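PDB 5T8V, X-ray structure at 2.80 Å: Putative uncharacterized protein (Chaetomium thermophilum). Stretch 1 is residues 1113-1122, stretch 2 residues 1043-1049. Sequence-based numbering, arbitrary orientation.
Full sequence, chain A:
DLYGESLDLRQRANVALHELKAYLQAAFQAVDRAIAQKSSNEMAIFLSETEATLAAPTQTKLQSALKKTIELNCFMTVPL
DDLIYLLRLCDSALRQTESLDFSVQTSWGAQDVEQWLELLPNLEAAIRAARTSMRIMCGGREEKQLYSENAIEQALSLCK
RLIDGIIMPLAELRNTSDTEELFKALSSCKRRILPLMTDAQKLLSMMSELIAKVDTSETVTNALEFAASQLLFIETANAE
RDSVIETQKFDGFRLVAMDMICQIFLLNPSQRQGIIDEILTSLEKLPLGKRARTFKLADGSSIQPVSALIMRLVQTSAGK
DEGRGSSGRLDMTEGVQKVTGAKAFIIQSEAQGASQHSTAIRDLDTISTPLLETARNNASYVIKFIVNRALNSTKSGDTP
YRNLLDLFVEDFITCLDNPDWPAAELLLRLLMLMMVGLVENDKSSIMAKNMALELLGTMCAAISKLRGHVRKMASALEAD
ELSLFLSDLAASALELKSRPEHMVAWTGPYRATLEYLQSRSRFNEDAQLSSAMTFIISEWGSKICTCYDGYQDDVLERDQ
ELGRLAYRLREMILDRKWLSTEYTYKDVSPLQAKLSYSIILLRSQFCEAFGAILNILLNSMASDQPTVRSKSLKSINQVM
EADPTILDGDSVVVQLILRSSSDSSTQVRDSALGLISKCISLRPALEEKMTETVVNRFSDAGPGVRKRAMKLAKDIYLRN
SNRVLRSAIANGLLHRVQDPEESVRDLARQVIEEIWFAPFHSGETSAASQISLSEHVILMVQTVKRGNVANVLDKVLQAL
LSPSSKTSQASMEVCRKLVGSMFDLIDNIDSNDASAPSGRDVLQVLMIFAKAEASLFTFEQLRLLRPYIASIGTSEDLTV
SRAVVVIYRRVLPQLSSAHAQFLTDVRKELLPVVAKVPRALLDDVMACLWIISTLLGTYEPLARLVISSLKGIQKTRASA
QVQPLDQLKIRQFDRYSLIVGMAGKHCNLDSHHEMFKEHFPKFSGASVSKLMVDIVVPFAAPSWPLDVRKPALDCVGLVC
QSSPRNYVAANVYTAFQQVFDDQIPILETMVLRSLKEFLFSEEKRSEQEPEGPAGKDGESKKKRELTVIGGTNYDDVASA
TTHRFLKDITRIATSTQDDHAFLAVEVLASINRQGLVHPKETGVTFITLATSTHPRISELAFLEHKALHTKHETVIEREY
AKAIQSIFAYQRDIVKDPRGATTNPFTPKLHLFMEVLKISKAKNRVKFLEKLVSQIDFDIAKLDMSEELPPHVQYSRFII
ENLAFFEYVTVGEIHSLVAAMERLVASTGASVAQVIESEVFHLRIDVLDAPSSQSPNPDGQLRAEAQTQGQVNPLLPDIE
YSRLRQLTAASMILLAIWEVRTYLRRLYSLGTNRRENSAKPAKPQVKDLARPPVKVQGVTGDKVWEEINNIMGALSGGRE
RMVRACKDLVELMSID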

# COMPACT_ATOMS: atom_id res chain seq x y z
N ASN A 1113 22.42 -54.79 13.71
CA ASN A 1113 21.09 -54.35 14.12
C ASN A 1113 21.12 -54.09 15.62
O ASN A 1113 21.24 -55.03 16.42
CB ASN A 1113 20.03 -55.39 13.77
CG ASN A 1113 18.65 -55.02 14.27
OD1 ASN A 1113 18.27 -55.36 15.39
ND2 ASN A 1113 17.90 -54.30 13.44
N TYR A 1114 21.02 -52.82 16.01
CA TYR A 1114 21.17 -52.40 17.40
C TYR A 1114 19.85 -51.91 18.00
O TYR A 1114 19.81 -50.89 18.69
CB TYR A 1114 22.23 -51.32 17.52
CG TYR A 1114 23.56 -51.69 16.89
CD1 TYR A 1114 24.41 -52.59 17.52
CD2 TYR A 1114 23.96 -51.14 15.69
CE1 TYR A 1114 25.62 -52.94 16.95
CE2 TYR A 1114 25.17 -51.48 15.11
CZ TYR A 1114 26.00 -52.38 15.75
OH TYR A 1114 27.21 -52.72 15.18
N ASP A 1115 18.76 -52.63 17.73
CA ASP A 1115 17.46 -52.24 18.29
C ASP A 1115 17.40 -52.53 19.78
O ASP A 1115 17.13 -51.63 20.59
CB ASP A 1115 16.34 -52.96 17.54
CG ASP A 1115 16.36 -52.70 16.05
OD1 ASP A 1115 16.74 -51.58 15.65
OD2 ASP A 1115 15.98 -53.61 15.28
N ASP A 1116 17.65 -53.78 20.17
CA ASP A 1116 17.54 -54.16 21.57
C ASP A 1116 18.56 -53.44 22.44
O ASP A 1116 18.31 -53.20 23.62
CB ASP A 1116 17.69 -55.68 21.71
CG ASP A 1116 18.96 -56.20 21.05
OD1 ASP A 1116 19.50 -55.51 20.17
OD2 ASP A 1116 19.40 -57.31 21.42
N VAL A 1117 19.72 -53.08 21.87
CA VAL A 1117 20.69 -52.26 22.59
C VAL A 1117 20.09 -50.89 22.88
O VAL A 1117 20.02 -50.44 24.03
CB VAL A 1117 21.99 -52.14 21.77
CG1 VAL A 1117 22.91 -51.07 22.34
CG2 VAL A 1117 22.70 -53.49 21.71
N ALA A 1118 19.65 -50.21 21.82
CA ALA A 1118 19.03 -48.89 21.96
C ALA A 1118 17.93 -48.91 23.00
O ALA A 1118 17.84 -48.00 23.83
CB ALA A 1118 18.48 -48.43 20.60
N SER A 1119 17.07 -49.93 22.98
CA SER A 1119 15.99 -50.00 23.95
C SER A 1119 16.52 -50.24 25.36
O SER A 1119 16.06 -49.60 26.32
CB SER A 1119 15.00 -51.10 23.57
OG SER A 1119 13.96 -51.17 24.51
N ALA A 1120 17.48 -51.15 25.51
CA ALA A 1120 18.08 -51.41 26.82
C ALA A 1120 18.54 -50.11 27.47
O ALA A 1120 18.05 -49.71 28.53
CB ALA A 1120 19.24 -52.39 26.67
N THR A 1121 19.50 -49.42 26.83
CA THR A 1121 20.06 -48.23 27.45
C THR A 1121 19.02 -47.11 27.54
O THR A 1121 18.99 -46.37 28.52
CB THR A 1121 21.29 -47.77 26.68
OG1 THR A 1121 20.99 -47.71 25.28
CG2 THR A 1121 22.43 -48.73 26.92
N THR A 1122 18.17 -46.98 26.51
CA THR A 1122 17.11 -45.98 26.55
C THR A 1122 16.27 -46.12 27.81
O THR A 1122 16.00 -45.14 28.51
CB THR A 1122 16.23 -46.11 25.30
OG1 THR A 1122 16.97 -45.71 24.15
CG2 THR A 1122 14.98 -45.24 25.42
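Stretch 2 1043-1049: SPRNYVA

Stretch 1 opens in a loop and enters a helix at Asp1115, with Tyr1114 at the N-cap position; stretch 2 is a compact, turning segment in which residues 1044 to 1047 have helical phi/psi, ending in a type I beta turn from Asn1046 to Ala1049. The two run broadly the same way, for Tyr1114 pairs with Pro1044 (CA to CA 6.9 Å) and Val1117 with Val1048 (CA to CA 6.4 Å). No hydrogen bond crosses between them, so the contact rests on packing.

Asn1113 stays clear of stretch 2, and its ND2 donates to Asp1115 OD2 at 2.7 Å. Tyr1114 makes the first real contact. Pro1044 lies over one face of its ring, with Pro1044 CG 3.7 Å from the centroid of the Tyr1114 ring and 8° off the normal, a CH-pi contact well suited to the compact, puckered proline ring, whose C-H groups can be directed at the aromatic face. At the ring edge, Tyr1114 CE1 meets Arg1045 CG at 3.7 Å, so the aliphatic part of the arginine serves as an apolar surface.

Asp1116 approaches Arg1045 only loosely: its OD1 is 4.5 Å from Arg1045 NH1, opposite charges beyond salt-bridge range. Val1117, buried and pointing toward stretch 2, touches four of its residues. Its CG1 packs 3.4 Å from Pro1044 O, 4.3 Å from Tyr1047 CB and 3.8 Å from Val1048 CG1, while its CG2 lies 3.3 Å from Arg1045 NH1. A short, branched side chain fills this space without needing a polar partner.

One turn on, the small methyl of Ala1120 points toward stretch 2, its CB 3.8 Å from Val1048 CG1, an apolar contact at the exposed margin. Thr1121 turns its methyl to the contact, CG2 lying 3.9 Å from both Tyr1047 CB and Val1048 CG1, while its OG1 donates to Val1117 O at 3.2 Å, satisfying the hydroxyl within the helix.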

# COMPACT_ATOMS: atom_id res chain seq x y z
N SER A 1043 30.25 -48.35 18.02
CA SER A 1043 30.19 -49.76 18.38
C SER A 1043 29.14 -49.91 19.48
O SER A 1043 29.47 -50.17 20.64
CB SER A 1043 31.55 -50.28 18.83
OG SER A 1043 32.49 -50.25 17.77
N PRO A 1044 27.86 -49.76 19.14
CA PRO A 1044 26.83 -49.65 20.18
C PRO A 1044 26.77 -50.84 21.13
O PRO A 1044 26.27 -50.68 22.25
CB PRO A 1044 25.53 -49.52 19.37
CG PRO A 1044 25.96 -49.00 18.04
CD PRO A 1044 27.30 -49.60 17.79
N ARG A 1045 27.24 -52.02 20.73
CA ARG A 1045 27.16 -53.17 21.62
C ARG A 1045 27.94 -52.96 22.91
O ARG A 1045 27.66 -53.64 23.90
CB ARG A 1045 27.65 -54.43 20.90
CG ARG A 1045 26.69 -54.94 19.84
CD ARG A 1045 26.56 -56.46 19.87
NE ARG A 1045 26.10 -56.95 21.17
CZ ARG A 1045 24.83 -56.96 21.57
NH1 ARG A 1045 23.87 -56.49 20.79
NH2 ARG A 1045 24.53 -57.43 22.77
N ASN A 1046 28.90 -52.04 22.92
CA ASN A 1046 29.61 -51.74 24.15
C ASN A 1046 28.74 -50.98 25.15
O ASN A 1046 29.02 -51.04 26.36
CB ASN A 1046 30.87 -50.92 23.85
CG ASN A 1046 31.99 -51.78 23.29
OD1 ASN A 1046 32.44 -51.57 22.16
ND2 ASN A 1046 32.46 -52.74 24.07
N TYR A 1047 27.71 -50.29 24.68
CA TYR A 1047 26.83 -49.55 25.59
C TYR A 1047 26.26 -50.44 26.68
O TYR A 1047 26.21 -50.05 27.85
CB TYR A 1047 25.68 -48.91 24.80
CG TYR A 1047 25.98 -47.58 24.16
CD1 TYR A 1047 26.28 -46.46 24.93
CD2 TYR A 1047 25.93 -47.42 22.78
CE1 TYR A 1047 26.55 -45.24 24.35
CE2 TYR A 1047 26.19 -46.20 22.19
CZ TYR A 1047 26.50 -45.11 22.98
OH TYR A 1047 26.75 -43.89 22.39
N VAL A 1048 25.82 -51.65 26.32
CA VAL A 1048 25.09 -52.52 27.24
C VAL A 1048 26.04 -53.42 28.01
O VAL A 1048 25.66 -54.51 28.45
CB VAL A 1048 24.03 -53.36 26.49
CG1 VAL A 1048 23.00 -52.45 25.86
CG2 VAL A 1048 24.69 -54.25 25.44
N ALA A 1049 27.29 -52.99 28.17
CA ALA A 1049 28.26 -53.72 28.97
C ALA A 1049 28.27 -53.18 30.39
O ALA A 1049 28.24 -51.96 30.61
CB ALA A 1049 29.66 -53.61 28.36